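Local coordinates for cupin 2, conserved barrel domain protein (Shewanella frigidimarina, PDB 2PFW), which is of unknown function but adopts the cupin fold of a KdgF-like family, and may bind a metal ion or small ligand inside its barrel, at residues Gly21-Gln26 and Val37-Asp42; Val60-Phe65 and Gly97-Asp102; His50-Ser55 and Pro106-Phe111; Ser55-Val60 and Ser81-Pro86. All coordinates share one frame; numbering follows the deposited sequence.

Contacts 1, 2 and 4 lie in one antiparallel sheet of the cupin barrel. Its neighbouring strands run 23-31, 34-41, 98-105, 55-61 and 81-84. Contact 1 joins the first pair, contact 2 the pair 98-105 and 55-61, and contact 4 the last pair. Contact 1 closes first, before the others open. The centres of contacts 1 and 2 are about 9 Å apart, those of contacts 1 and 4 about 16 Å. Contacts 2 and 4 share V60 and cross along the chain, so distant parts of the sequence interleave in the sheet. Contact 3 joins two loops about 12 Å from contact 4, centre to centre. It shares S55 with contact 4 and encloses contacts 2 and 4 in sequence.

Contact 1. Residues Gly21-Gln26 and Val37-Asp42; sequences GGLKRQ and VKIWFD
The indole of W40 touches the facing strand with its six-membered rim. Its CZ3 lies 3.5 Å from CB of Q26, which sits at the ring edge. CG of K38 lies over one face of the ring. An alanine in place of W40 would lose the indole and would probably leave the chains of Q26 and K38 less well packed. On the other side of the sheet, CD2 of L23 makes a CH-pi contact over the F41 face, 3.9 Å from the ring centroid. Beside them, CG of R25, anti to its backbone N (chi1 -176°), is 3.5 Å from CD1 of I39. These four residues share one face of the antiparallel beta hairpin of strands 23-31 and 34-41 in the cupin barrel. The hydrogen-bonded pairs K24-W40 and Q26-K38 share the other. Past the strand end, D42 N donates nearly straight to G22 O at 2.9 Å. Further out, a water joins Q26 OE1 to K38 NZ. Q26 NE2 donates to the carbonyls of T14 and G11.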
loop_
_atom_site.group_PDB
_atom_site.type_symbol
_atom_site.label_atom_id
_atom_site.label_comp_id
_atom_site.label_asym_id
_atom_site.label_seq_id
_atom_site.Cartn_x
_atom_site.Cartn_y
_atom_site.Cartn_z
ATOM N N GLY A 21 1.050 -20.976 -7.840
ATOM C CA GLY A 21 0.890 -20.162 -9.032
ATOM C C GLY A 21 2.085 -19.259 -9.266
ATOM O O GLY A 21 1.997 -18.297 -10.031
ATOM N N GLY A 22 3.207 -19.551 -8.618
ATOM C CA GLY A 22 4.409 -18.737 -8.753
ATOM C C GLY A 22 4.343 -17.487 -7.887
ATOM O O GLY A 22 5.160 -16.582 -8.060
ATOM N N LEU A 23 3.379 -17.460 -6.979
ATOM C CA LEU A 23 3.081 -16.326 -6.123
ATOM C C LEU A 23 3.480 -16.599 -4.672
ATOM O O LEU A 23 3.293 -17.703 -4.167
ATOM C CB LEU A 23 1.595 -15.977 -6.176
ATOM C CG LEU A 23 1.032 -15.353 -7.446
ATOM C CD1 LEU A 23 -0.121 -14.413 -7.112
ATOM C CD2 LEU A 23 2.101 -14.611 -8.229
ATOM N N LYS A 24 4.020 -15.575 -4.023
ATOM C CA LYS A 24 4.318 -15.604 -2.593
ATOM C C LYS A 24 3.711 -14.378 -1.919
ATOM O O LYS A 24 3.770 -13.286 -2.482
ATOM C CB LYS A 24 5.817 -15.649 -2.338
ATOM C CG LYS A 24 6.489 -16.984 -2.615
ATOM C CD LYS A 24 7.958 -16.955 -2.240
ATOM C CE LYS A 24 8.891 -17.156 -3.424
ATOM N NZ LYS A 24 9.415 -15.859 -3.949
ATOM N N ARG A 25 3.117 -14.541 -0.741
ATOM C CA ARG A 25 2.352 -13.447 -0.143
ATOM C C ARG A 25 2.809 -13.165 1.289
ATOM O O ARG A 25 3.021 -14.103 2.058
ATOM C CB ARG A 25 0.854 -13.763 -0.149
ATOM C CG ARG A 25 -0.031 -12.644 0.372
ATOM C CD ARG A 25 -1.503 -12.886 0.061
ATOM N NE ARG A 25 -2.002 -14.043 0.787
ATOM C CZ ARG A 25 -2.893 -14.938 0.407
ATOM N NH1 ARG A 25 -3.485 -14.877 -0.777
ATOM N NH2 ARG A 25 -3.212 -15.934 1.229
ATOM N N GLN A 26 2.948 -11.886 1.624
ATOM C CA GLN A 26 3.257 -11.486 2.992
ATOM C C GLN A 26 2.284 -10.426 3.503
ATOM O O GLN A 26 2.075 -9.397 2.865
ATOM C CB GLN A 26 4.678 -10.939 3.106
ATOM C CG GLN A 26 5.147 -10.735 4.544
ATOM C CD GLN A 26 6.484 -10.020 4.579
ATOM O OE1 GLN A 26 6.608 -8.955 3.979
ATOM N NE2 GLN A 26 7.456 -10.604 5.265
ATOM N N VAL A 37 -1.001 -6.450 1.604
ATOM C CA VAL A 37 -0.079 -7.580 1.535
ATOM C C VAL A 37 1.034 -7.273 0.521
ATOM O O VAL A 37 0.892 -6.344 -0.271
ATOM C CB VAL A 37 -0.755 -8.903 1.149
ATOM C CG1 VAL A 37 -1.884 -9.224 2.114
ATOM C CG2 VAL A 37 -1.257 -8.845 -0.288
ATOM N N LYS A 38 2.089 -8.063 0.611
ATOM C CA LYS A 38 3.223 -8.059 -0.295
ATOM C C LYS A 38 3.237 -9.362 -1.098
ATOM O O LYS A 38 3.269 -10.438 -0.509
ATOM C CB LYS A 38 4.542 -7.900 0.460
ATOM C CG LYS A 38 5.692 -7.408 -0.398
ATOM C CD LYS A 38 6.995 -7.360 0.384
ATOM C CE LYS A 38 7.884 -6.252 -0.157
ATOM N NZ LYS A 38 9.253 -6.315 0.429
ATOM N N ILE A 39 3.203 -9.229 -2.415
ATOM C CA ILE A 39 3.171 -10.359 -3.331
ATOM C C ILE A 39 4.422 -10.404 -4.208
ATOM O O ILE A 39 4.676 -9.459 -4.954
ATOM C CB ILE A 39 1.950 -10.303 -4.271
ATOM C CG1 ILE A 39 0.628 -9.946 -3.584
ATOM C CG2 ILE A 39 1.839 -11.611 -5.042
ATOM C CD1 ILE A 39 0.077 -11.049 -2.717
ATOM N N TRP A 40 5.181 -11.487 -4.119
ATOM C CA TRP A 40 6.324 -11.698 -4.995
ATOM C C TRP A 40 5.906 -12.527 -6.211
ATOM O O TRP A 40 5.405 -13.638 -6.037
ATOM C CB TRP A 40 7.463 -12.428 -4.294
ATOM C CG TRP A 40 8.165 -11.662 -3.222
ATOM C CD1 TRP A 40 9.369 -11.026 -3.304
ATOM C CD2 TRP A 40 7.692 -11.453 -1.884
ATOM N NE1 TRP A 40 9.671 -10.435 -2.098
ATOM C CE2 TRP A 40 8.659 -10.682 -1.210
ATOM C CE3 TRP A 40 6.539 -11.851 -1.199
ATOM C CZ2 TRP A 40 8.508 -10.298 0.118
ATOM C CZ3 TRP A 40 6.393 -11.469 0.116
ATOM C CH2 TRP A 40 7.369 -10.701 0.763
ATOM N N PHE A 41 6.119 -11.991 -7.405
ATOM C CA PHE A 41 5.856 -12.746 -8.626
ATOM C C PHE A 41 7.118 -13.429 -9.148
ATOM O O PHE A 41 8.104 -12.753 -9.449
ATOM C CB PHE A 41 5.290 -11.824 -9.704
ATOM C CG PHE A 41 3.862 -11.361 -9.475
ATOM C CD1 PHE A 41 3.531 -10.629 -8.347
ATOM C CD2 PHE A 41 2.867 -11.659 -10.393
ATOM C CE1 PHE A 41 2.231 -10.205 -8.143
ATOM C CE2 PHE A 41 1.565 -11.239 -10.193
ATOM C CZ PHE A 41 1.246 -10.506 -9.066
ATOM N N ASP A 42 7.117 -14.748 -9.278
ATOM C CA ASP A 42 8.069 -15.434 -10.153
ATOM C C ASP A 42 7.918 -14.923 -11.581
ATOM O O ASP A 42 6.885 -14.350 -11.937
ATOM C CB ASP A 42 7.874 -16.943 -10.119
ATOM C CG ASP A 42 7.942 -17.522 -8.722
ATOM O OD1 ASP A 42 8.386 -16.789 -7.811
ATOM O OD2 ASP A 42 7.550 -18.691 -8.541
HETATM O O HOH W 1 7.258 -15.627 -5.995
HETATM O O HOH W 2 8.554 -7.026 3.399
#

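Contact 2. Residues Val60-Phe65 and Gly97-Asp102; sequences VVEGEF and GGILID. With EDO (1,2-ethanediol), chain C.
Strands 55-61 and 98-105 pair antiparallel, with V61 and E62 both facing I99 in a classic beta bulge. The carbonyl O of I99 is gripped twice. V61 N bonds to it at 2.8 Å from above the carbonyl plane, and E62 N at 3.2 Å in that plane, on a lone pair. The chain then turns a corner at E62, passing from one sheet of the cupin barrel to the other. At G63 a CB would collide with G97 O and G98 CA. F65 turns its ring back toward strand 98-105. CG of L100 lies over one face of this ring, offset toward the rim and 3.9 Å from the centroid. I99 N lies at the ring edge, in plane. F41 meets F65 edge-to-face. An alanine in place of F65 would lose the ring and would probably leave L100 and F41 poorly packed in the barrel interior. On the other side of the strand, CG2 of V61 presses tightly on CG1 of I101 at 3.4 Å. I101 also packs on Y59 of the second subunit. A 1,2-ethanediol, probably from the crystallisation liquor, lies nearby. Its C2 is 3.4 Å from CD1 of L100.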
loop_
_atom_site.group_PDB
_atom_site.type_symbol
_atom_site.label_atom_id
_atom_site.label_comp_id
_atom_site.label_asym_id
_atom_site.label_seq_id
_atom_site.Cartn_x
_atom_site.Cartn_y
_atom_site.Cartn_z
ATOM N N VAL A 60 3.389 -0.852 -7.696
ATOM C CA VAL A 60 4.472 -1.708 -8.181
ATOM C C VAL A 60 5.764 -1.387 -7.423
ATOM O O VAL A 60 6.305 -0.297 -7.575
ATOM C CB VAL A 60 4.711 -1.583 -9.693
ATOM C CG1 VAL A 60 5.693 -2.659 -10.149
ATOM C CG2 VAL A 60 3.417 -1.702 -10.482
ATOM N N VAL A 61 6.214 -2.341 -6.617
ATOM C CA VAL A 61 7.479 -2.187 -5.901
ATOM C C VAL A 61 8.629 -2.400 -6.882
ATOM O O VAL A 61 9.483 -1.523 -7.028
ATOM C CB VAL A 61 7.607 -3.154 -4.719
ATOM C CG1 VAL A 61 9.029 -3.159 -4.188
ATOM C CG2 VAL A 61 6.619 -2.776 -3.622
ATOM N N GLU A 62 8.651 -3.541 -7.572
ATOM C CA GLU A 62 9.588 -3.670 -8.691
ATOM C C GLU A 62 9.143 -4.736 -9.687
ATOM O O GLU A 62 8.425 -5.668 -9.341
ATOM C CB GLU A 62 10.986 -3.988 -8.163
ATOM C CG GLU A 62 11.123 -5.401 -7.639
ATOM C CD GLU A 62 12.502 -5.982 -7.892
ATOM O OE1 GLU A 62 13.076 -5.719 -8.971
ATOM O OE2 GLU A 62 13.003 -6.702 -7.007
ATOM N N GLY A 63 9.601 -4.590 -10.926
ATOM C CA GLY A 63 9.340 -5.533 -12.000
ATOM C C GLY A 63 8.434 -4.913 -13.047
ATOM O O GLY A 63 7.944 -3.799 -12.865
ATOM N N GLU A 64 8.200 -5.613 -14.151
ATOM C CA GLU A 64 7.340 -5.085 -15.206
ATOM C C GLU A 64 5.999 -5.822 -15.158
ATOM O O GLU A 64 5.961 -7.049 -15.226
ATOM C CB GLU A 64 7.983 -5.203 -16.579
ATOM C CG GLU A 64 9.283 -4.452 -16.789
ATOM C CD GLU A 64 9.173 -2.952 -16.634
ATOM O OE1 GLU A 64 8.373 -2.321 -17.356
ATOM O OE2 GLU A 64 9.898 -2.405 -15.774
ATOM N N PHE A 65 4.920 -5.061 -15.012
ATOM C CA PHE A 65 3.598 -5.660 -14.843
ATOM C C PHE A 65 2.706 -5.287 -16.029
ATOM O O PHE A 65 2.491 -4.105 -16.287
ATOM C CB PHE A 65 2.951 -5.228 -13.526
ATOM C CG PHE A 65 3.497 -6.029 -12.352
ATOM C CD1 PHE A 65 4.670 -5.641 -11.726
ATOM C CD2 PHE A 65 2.835 -7.155 -11.899
ATOM C CE1 PHE A 65 5.164 -6.379 -10.668
ATOM C CE2 PHE A 65 3.322 -7.895 -10.840
ATOM C CZ PHE A 65 4.494 -7.500 -10.220
ATOM N N GLY A 97 9.261 -11.088 -13.465
ATOM C CA GLY A 97 9.352 -11.262 -12.007
ATOM C C GLY A 97 9.288 -9.884 -11.359
ATOM O O GLY A 97 9.555 -8.871 -12.016
ATOM N N GLY A 98 8.903 -9.787 -10.090
ATOM C CA GLY A 98 8.630 -8.472 -9.524
ATOM C C GLY A 98 7.935 -8.530 -8.178
ATOM O O GLY A 98 7.769 -9.598 -7.593
ATOM N N ILE A 99 7.529 -7.366 -7.685
ATOM C CA ILE A 99 6.873 -7.247 -6.382
ATOM C C ILE A 99 5.758 -6.205 -6.417
ATOM O O ILE A 99 5.928 -5.106 -6.942
ATOM C CB ILE A 99 7.887 -6.902 -5.283
ATOM C CG1 ILE A 99 8.960 -7.975 -5.092
ATOM C CG2 ILE A 99 7.196 -6.622 -3.962
ATOM C CD1 ILE A 99 10.214 -7.473 -4.412
ATOM N N LEU A 100 4.610 -6.581 -5.858
ATOM C CA LEU A 100 3.443 -5.722 -5.763
ATOM C C LEU A 100 3.049 -5.488 -4.297
ATOM O O LEU A 100 3.194 -6.386 -3.475
ATOM C CB LEU A 100 2.220 -6.321 -6.446
ATOM C CG LEU A 100 2.047 -6.173 -7.948
ATOM C CD1 LEU A 100 0.712 -6.785 -8.368
ATOM C CD2 LEU A 100 2.137 -4.724 -8.386
ATOM N N ILE A 101 2.529 -4.310 -3.992
ATOM C CA ILE A 101 1.755 -4.117 -2.765
ATOM C C ILE A 101 0.271 -4.042 -3.111
ATOM O O ILE A 101 -0.159 -3.093 -3.756
ATOM C CB ILE A 101 2.212 -2.856 -2.003
ATOM C CG1 ILE A 101 3.724 -2.726 -1.840
ATOM C CG2 ILE A 101 1.468 -2.779 -0.675
ATOM C CD1 ILE A 101 4.369 -2.992 -0.509
ATOM N N ASP A 102 -0.482 -5.055 -2.713
ATOM C CA ASP A 102 -1.925 -5.078 -2.931
ATOM C C ASP A 102 -2.634 -4.647 -1.642
ATOM O O ASP A 102 -2.403 -5.290 -0.619
ATOM C CB ASP A 102 -2.415 -6.460 -3.339
ATOM C CG ASP A 102 -2.117 -6.887 -4.758
ATOM O OD1 ASP A 102 -1.877 -6.040 -5.639
ATOM O OD2 ASP A 102 -2.123 -8.109 -5.019
HETATM C C1 EDO C . -3.113 -8.356 -7.624
HETATM O O1 EDO C . -3.044 -7.024 -8.137
HETATM C C2 EDO C . -1.777 -9.050 -7.858
HETATM O O2 EDO C . -1.582 -10.061 -6.863
#

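Contact 3. Residues His50-Ser55 and Pro106-Phe111; sequences HAHRHS and PAREDF
D110 OD2 is the best-held polar atom, gripped by two nitrogens of R108. R108 NE and R108 NH2 both donate to it at 3.1 Å, side-on, in a salt bridge. NE meets the syn lone pair, while NH2 comes nearly along the C-O axis. The R108 chain bends at chi2 (-87°) and chi3 (-67°), which carries its CD over the centre of the H54 ring. This CH-pi contact is 3.3 Å from CD to the ring centroid. CG of P106 packs on CD2 of H54, also at 3.3 Å. H54 ND1 is buried here without a partner. The R108 guanidinium is covered on one face by F111 CZ. H52 CD2 lies over the opposite face, 3.5 Å from R108 NH1. The contact joins two loops at the end of the cupin barrel. H50 and H52 fit the His-X-His of the cupin metal-site motif, so they may be ligands. The positive charge of R108, partly balanced by D110, would probably disfavour protonation of these histidines.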
loop_
_atom_site.group_PDB
_atom_site.type_symbol
_atom_site.label_atom_id
_atom_site.label_comp_id
_atom_site.label_asym_id
_atom_site.label_seq_id
_atom_site.Cartn_x
_atom_site.Cartn_y
_atom_site.Cartn_z
ATOM N N HIS A 50 -9.964 -12.220 -12.972
ATOM C CA HIS A 50 -10.446 -12.188 -11.599
ATOM C C HIS A 50 -11.341 -11.001 -11.301
ATOM O O HIS A 50 -11.264 -9.945 -11.933
ATOM C CB HIS A 50 -9.208 -12.155 -10.701
ATOM C CG HIS A 50 -9.370 -12.720 -9.344
ATOM N ND1 HIS A 50 -9.338 -14.078 -9.095
ATOM C CD2 HIS A 50 -9.534 -12.147 -8.122
ATOM C CE1 HIS A 50 -9.492 -14.312 -7.801
ATOM N NE2 HIS A 50 -9.616 -13.148 -7.186
ATOM N N ALA A 51 -12.242 -11.151 -10.335
ATOM C CA ALA A 51 -13.062 -10.042 -9.856
ATOM C C ALA A 51 -13.453 -10.291 -8.399
ATOM O O ALA A 51 -13.475 -11.428 -7.932
ATOM C CB ALA A 51 -14.304 -9.817 -10.698
ATOM N N HIS A 52 -13.758 -9.207 -7.684
ATOM C CA HIS A 52 -14.186 -9.342 -6.287
ATOM C C HIS A 52 -14.852 -8.057 -5.815
ATOM O O HIS A 52 -14.732 -6.995 -6.432
ATOM C CB HIS A 52 -13.003 -9.741 -5.408
ATOM C CG HIS A 52 -11.734 -8.993 -5.664
ATOM N ND1 HIS A 52 -11.654 -7.621 -5.575
ATOM C CD2 HIS A 52 -10.488 -9.409 -6.001
ATOM C CE1 HIS A 52 -10.422 -7.227 -5.849
ATOM N NE2 HIS A 52 -9.693 -8.295 -6.110
ATOM N N ARG A 53 -15.594 -8.134 -4.708
ATOM C CA ARG A 53 -16.306 -6.953 -4.215
ATOM C C ARG A 53 -15.325 -5.900 -3.699
ATOM O O ARG A 53 -15.519 -4.704 -3.892
ATOM C CB ARG A 53 -17.286 -7.333 -3.107
ATOM C CG ARG A 53 -16.660 -7.984 -1.880
ATOM C CD ARG A 53 -17.752 -8.422 -0.911
ATOM N NE ARG A 53 -17.252 -8.901 0.363
ATOM C CZ ARG A 53 -16.862 -10.126 0.654
ATOM N NH1 ARG A 53 -16.893 -11.092 -0.256
ATOM N NH2 ARG A 53 -16.427 -10.413 1.877
ATOM N N HIS A 54 -14.275 -6.364 -3.041
ATOM C CA HIS A 54 -13.317 -5.499 -2.362
ATOM C C HIS A 54 -12.774 -4.406 -3.269
ATOM O O HIS A 54 -12.434 -4.652 -4.434
ATOM C CB HIS A 54 -12.154 -6.337 -1.825
ATOM C CG HIS A 54 -12.550 -7.510 -0.992
ATOM N ND1 HIS A 54 -13.016 -8.691 -1.528
ATOM C CD2 HIS A 54 -12.545 -7.692 0.351
ATOM C CE1 HIS A 54 -13.284 -9.547 -0.560
ATOM N NE2 HIS A 54 -13.006 -8.961 0.594
ATOM N N SER A 55 -12.675 -3.170 -2.769
ATOM C CA SER A 55 -11.908 -2.158 -3.497
ATOM C C SER A 55 -10.433 -2.554 -3.440
ATOM O O SER A 55 -10.008 -3.248 -2.517
ATOM C CB SER A 55 -12.141 -0.765 -2.937
ATOM O OG SER A 55 -13.304 -0.179 -3.491
ATOM N N PRO A 106 -13.018 -3.962 2.019
ATOM C CA PRO A 106 -13.069 -4.790 3.245
ATOM C C PRO A 106 -11.734 -5.536 3.301
ATOM O O PRO A 106 -11.027 -5.538 2.286
ATOM C CB PRO A 106 -14.229 -5.751 3.082
ATOM C CG PRO A 106 -14.668 -5.577 1.670
ATOM C CD PRO A 106 -14.378 -4.141 1.365
ATOM N N ALA A 107 -11.376 -6.160 4.413
ATOM C CA ALA A 107 -10.314 -7.159 4.371
ATOM C C ALA A 107 -10.733 -8.316 3.462
ATOM O O ALA A 107 -11.928 -8.528 3.259
ATOM C CB ALA A 107 -9.985 -7.671 5.759
ATOM N N ARG A 108 -9.764 -9.046 2.928
ATOM C CA ARG A 108 -10.018 -10.315 2.260
ATOM C C ARG A 108 -9.965 -11.444 3.281
ATOM O O ARG A 108 -8.878 -11.832 3.726
ATOM C CB ARG A 108 -9.004 -10.564 1.143
ATOM C CG ARG A 108 -9.032 -9.555 0.014
ATOM C CD ARG A 108 -10.048 -9.962 -1.041
ATOM N NE ARG A 108 -9.645 -11.185 -1.734
ATOM C CZ ARG A 108 -8.864 -11.246 -2.802
ATOM N NH1 ARG A 108 -8.352 -10.161 -3.367
ATOM N NH2 ARG A 108 -8.567 -12.421 -3.345
ATOM N N GLU A 109 -11.112 -11.999 3.680
ATOM C CA GLU A 109 -11.066 -13.048 4.696
ATOM C C GLU A 109 -10.240 -14.238 4.218
ATOM O O GLU A 109 -9.722 -15.004 5.032
ATOM C CB GLU A 109 -12.464 -13.536 5.113
ATOM C CG GLU A 109 -12.368 -14.847 5.885
ATOM C CD GLU A 109 -13.526 -15.204 6.777
ATOM O OE1 GLU A 109 -14.445 -14.375 6.934
ATOM O OE2 GLU A 109 -13.527 -16.327 7.335
ATOM N N ASP A 110 -10.109 -14.417 2.907
ATOM C CA ASP A 110 -9.416 -15.599 2.398
ATOM C C ASP A 110 -7.944 -15.615 2.805
ATOM O O ASP A 110 -7.281 -16.653 2.720
ATOM C CB ASP A 110 -9.513 -15.716 0.879
ATOM C CG ASP A 110 -9.967 -14.485 0.139
ATOM O OD1 ASP A 110 -10.883 -13.780 0.617
ATOM O OD2 ASP A 110 -9.430 -14.189 -0.953
ATOM N N PHE A 111 -7.393 -14.489 3.257
ATOM C CA PHE A 111 -5.942 -14.411 3.400
ATOM C C PHE A 111 -5.474 -14.658 4.830
ATOM O O PHE A 111 -4.259 -14.729 5.055
ATOM C CB PHE A 111 -5.427 -13.042 2.957
ATOM C CG PHE A 111 -5.573 -12.724 1.484
ATOM C CD1 PHE A 111 -5.956 -13.693 0.573
ATOM C CD2 PHE A 111 -5.321 -11.438 1.032
ATOM C CE1 PHE A 111 -6.086 -13.383 -0.765
ATOM C CE2 PHE A 111 -5.449 -11.120 -0.305
ATOM C CZ PHE A 111 -5.831 -12.098 -1.205
#

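Contact 4. Residues Ser55-Val60 and Ser81-Pro86; sequences SQVSYV and SFFVPP. With EDO (1,2-ethanediol), chain C.
Strand 81-84, the outermost strand of a cupin barrel sheet within this chain, pairs antiparallel with strand 55-61. Q56 with V84 and S58 with F82 are hydrogen-bonded pairs. The bonds are uneven: S58 N lies 2.8 Å from F82 O, nearly along the C=O axis, but Q56 N is 3.3 Å from V84 O. Packing is tightest at F82. Its CG takes the crowded position between the backbone N and the carbonyl carbon (chi1 53°), which brings the ring back over the neighbouring strand. CB of S58 sits over the ring face, 3.5 Å from the centroid, as a CH-pi contact. The other side of the sheet is looser. V57 CG2 and F83 CD1 are 4.2 Å apart. At the far end P86, partly exposed, meets S55 OG with its CG and CD. This side faces the second subunit, whose E33, K38 and L28 carbonyl bond to S55 OG, Y59 OH and S81 OG in turn. S81 and F82 also pair with a strand of that subunit, so the sheet continues across the interface. Inside the barrel, Q56 extends with CG anti to its backbone N. Its OE1 takes a weak bond from H52 NE2. Its NE2 donates to S58 OG, whose position is less certain, and makes a weak bond to O1 of 1,2-ethanediol at 2.9 Å. That O1 lies at the ring edge of F82, 3.4 Å from CZ.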
loop_
_atom_site.group_PDB
_atom_site.type_symbol
_atom_site.label_atom_id
_atom_site.label_comp_id
_atom_site.label_asym_id
_atom_site.label_seq_id
_atom_site.Cartn_x
_atom_site.Cartn_y
_atom_site.Cartn_z
ATOM N N SER A 55 -12.675 -3.170 -2.769
ATOM C CA SER A 55 -11.908 -2.158 -3.497
ATOM C C SER A 55 -10.433 -2.554 -3.440
ATOM O O SER A 55 -10.008 -3.248 -2.517
ATOM C CB SER A 55 -12.141 -0.765 -2.937
ATOM O OG SER A 55 -13.304 -0.179 -3.491
ATOM N N GLN A 56 -9.653 -2.146 -4.434
ATOM C CA GLN A 56 -8.253 -2.572 -4.470
ATOM C C GLN A 56 -7.386 -1.447 -5.032
ATOM O O GLN A 56 -7.693 -0.885 -6.086
ATOM C CB GLN A 56 -8.066 -3.849 -5.287
ATOM C CG GLN A 56 -6.622 -4.309 -5.415
ATOM C CD GLN A 56 -6.448 -5.481 -6.360
ATOM O OE1 GLN A 56 -7.286 -6.376 -6.465
ATOM N NE2 GLN A 56 -5.327 -5.493 -7.072
ATOM N N VAL A 57 -6.309 -1.124 -4.319
ATOM C CA VAL A 57 -5.277 -0.240 -4.880
ATOM C C VAL A 57 -3.954 -1.002 -4.850
ATOM O O VAL A 57 -3.659 -1.688 -3.872
ATOM C CB VAL A 57 -5.191 1.096 -4.147
ATOM C CG1 VAL A 57 -4.270 2.078 -4.858
ATOM C CG2 VAL A 57 -6.574 1.729 -4.023
ATOM N N SER A 58 -3.188 -0.910 -5.934
ATOM C CA SER A 58 -1.972 -1.708 -6.069
ATOM C C SER A 58 -0.806 -0.800 -6.464
ATOM O O SER A 58 -0.962 0.131 -7.251
ATOM C CB SER A 58 -2.161 -2.824 -7.091
ATOM O OG SER A 58 -2.579 -4.042 -6.525
ATOM N N TYR A 59 0.356 -1.090 -5.885
ATOM C CA TYR A 59 1.576 -0.337 -6.134
ATOM C C TYR A 59 2.670 -1.271 -6.653
ATOM O O TYR A 59 2.847 -2.359 -6.108
ATOM C CB TYR A 59 2.069 0.375 -4.869
ATOM C CG TYR A 59 3.341 1.167 -5.112
ATOM C CD1 TYR A 59 3.315 2.389 -5.752
ATOM C CD2 TYR A 59 4.572 0.671 -4.687
ATOM C CE1 TYR A 59 4.474 3.116 -5.973
ATOM C CE2 TYR A 59 5.732 1.390 -4.906
ATOM C CZ TYR A 59 5.677 2.602 -5.545
ATOM O OH TYR A 59 6.841 3.310 -5.761
ATOM N N VAL A 60 3.389 -0.852 -7.696
ATOM C CA VAL A 60 4.472 -1.708 -8.181
ATOM C C VAL A 60 5.764 -1.387 -7.423
ATOM O O VAL A 60 6.305 -0.297 -7.575
ATOM C CB VAL A 60 4.711 -1.583 -9.693
ATOM C CG1 VAL A 60 5.693 -2.659 -10.149
ATOM C CG2 VAL A 60 3.417 -1.702 -10.482
ATOM N N SER A 81 1.039 2.620 -10.228
ATOM C CA SER A 81 -0.025 1.945 -9.479
ATOM C C SER A 81 -1.289 1.760 -10.315
ATOM O O SER A 81 -1.484 2.407 -11.343
ATOM C CB SER A 81 -0.342 2.747 -8.208
ATOM O OG SER A 81 -0.640 4.084 -8.555
ATOM N N PHE A 82 -2.176 0.871 -9.862
ATOM C CA PHE A 82 -3.512 0.808 -10.458
ATOM C C PHE A 82 -4.585 0.683 -9.368
ATOM O O PHE A 82 -4.291 0.284 -8.246
ATOM C CB PHE A 82 -3.655 -0.346 -11.436
ATOM C CG PHE A 82 -3.281 -1.721 -10.942
ATOM C CD1 PHE A 82 -1.954 -2.132 -10.944
ATOM C CD2 PHE A 82 -4.239 -2.608 -10.487
ATOM C CE1 PHE A 82 -1.612 -3.392 -10.503
ATOM C CE2 PHE A 82 -3.900 -3.867 -10.040
ATOM C CZ PHE A 82 -2.578 -4.269 -10.045
ATOM N N PHE A 83 -5.798 1.020 -9.766
ATOM C CA PHE A 83 -6.997 0.991 -8.945
ATOM C C PHE A 83 -8.085 0.168 -9.629
ATOM O O PHE A 83 -8.404 0.432 -10.785
ATOM C CB PHE A 83 -7.461 2.422 -8.698
ATOM C CG PHE A 83 -8.900 2.571 -8.236
ATOM C CD1 PHE A 83 -9.365 1.892 -7.125
ATOM C CD2 PHE A 83 -9.757 3.403 -8.934
ATOM C CE1 PHE A 83 -10.679 2.043 -6.714
ATOM C CE2 PHE A 83 -11.074 3.553 -8.535
ATOM C CZ PHE A 83 -11.528 2.869 -7.426
ATOM N N VAL A 84 -8.617 -0.800 -8.905
ATOM C CA VAL A 84 -9.715 -1.648 -9.339
ATOM C C VAL A 84 -10.989 -1.388 -8.549
ATOM O O VAL A 84 -11.091 -1.754 -7.375
ATOM C CB VAL A 84 -9.320 -3.130 -9.191
ATOM C CG1 VAL A 84 -10.343 -4.040 -9.838
ATOM C CG2 VAL A 84 -7.936 -3.339 -9.797
ATOM N N PRO A 85 -11.978 -0.765 -9.173
ATOM C CA PRO A 85 -13.257 -0.552 -8.470
ATOM C C PRO A 85 -13.882 -1.888 -8.099
ATOM O O PRO A 85 -13.531 -2.941 -8.642
ATOM C CB PRO A 85 -14.095 0.222 -9.487
ATOM C CG PRO A 85 -13.096 0.811 -10.434
ATOM C CD PRO A 85 -12.004 -0.223 -10.539
ATOM N N PRO A 86 -14.806 -1.891 -7.143
ATOM C CA PRO A 86 -15.489 -3.142 -6.793
ATOM C C PRO A 86 -16.125 -3.793 -8.031
ATOM O O PRO A 86 -16.779 -3.086 -8.794
ATOM C CB PRO A 86 -16.560 -2.689 -5.801
ATOM C CG PRO A 86 -15.979 -1.449 -5.192
ATOM C CD PRO A 86 -15.258 -0.759 -6.325
HETATM C C1 EDO C . -3.113 -8.356 -7.624
HETATM O O1 EDO C . -3.044 -7.024 -8.137
HETATM C C2 EDO C . -1.777 -9.050 -7.858
HETATM O O2 EDO C . -1.582 -10.061 -6.863
#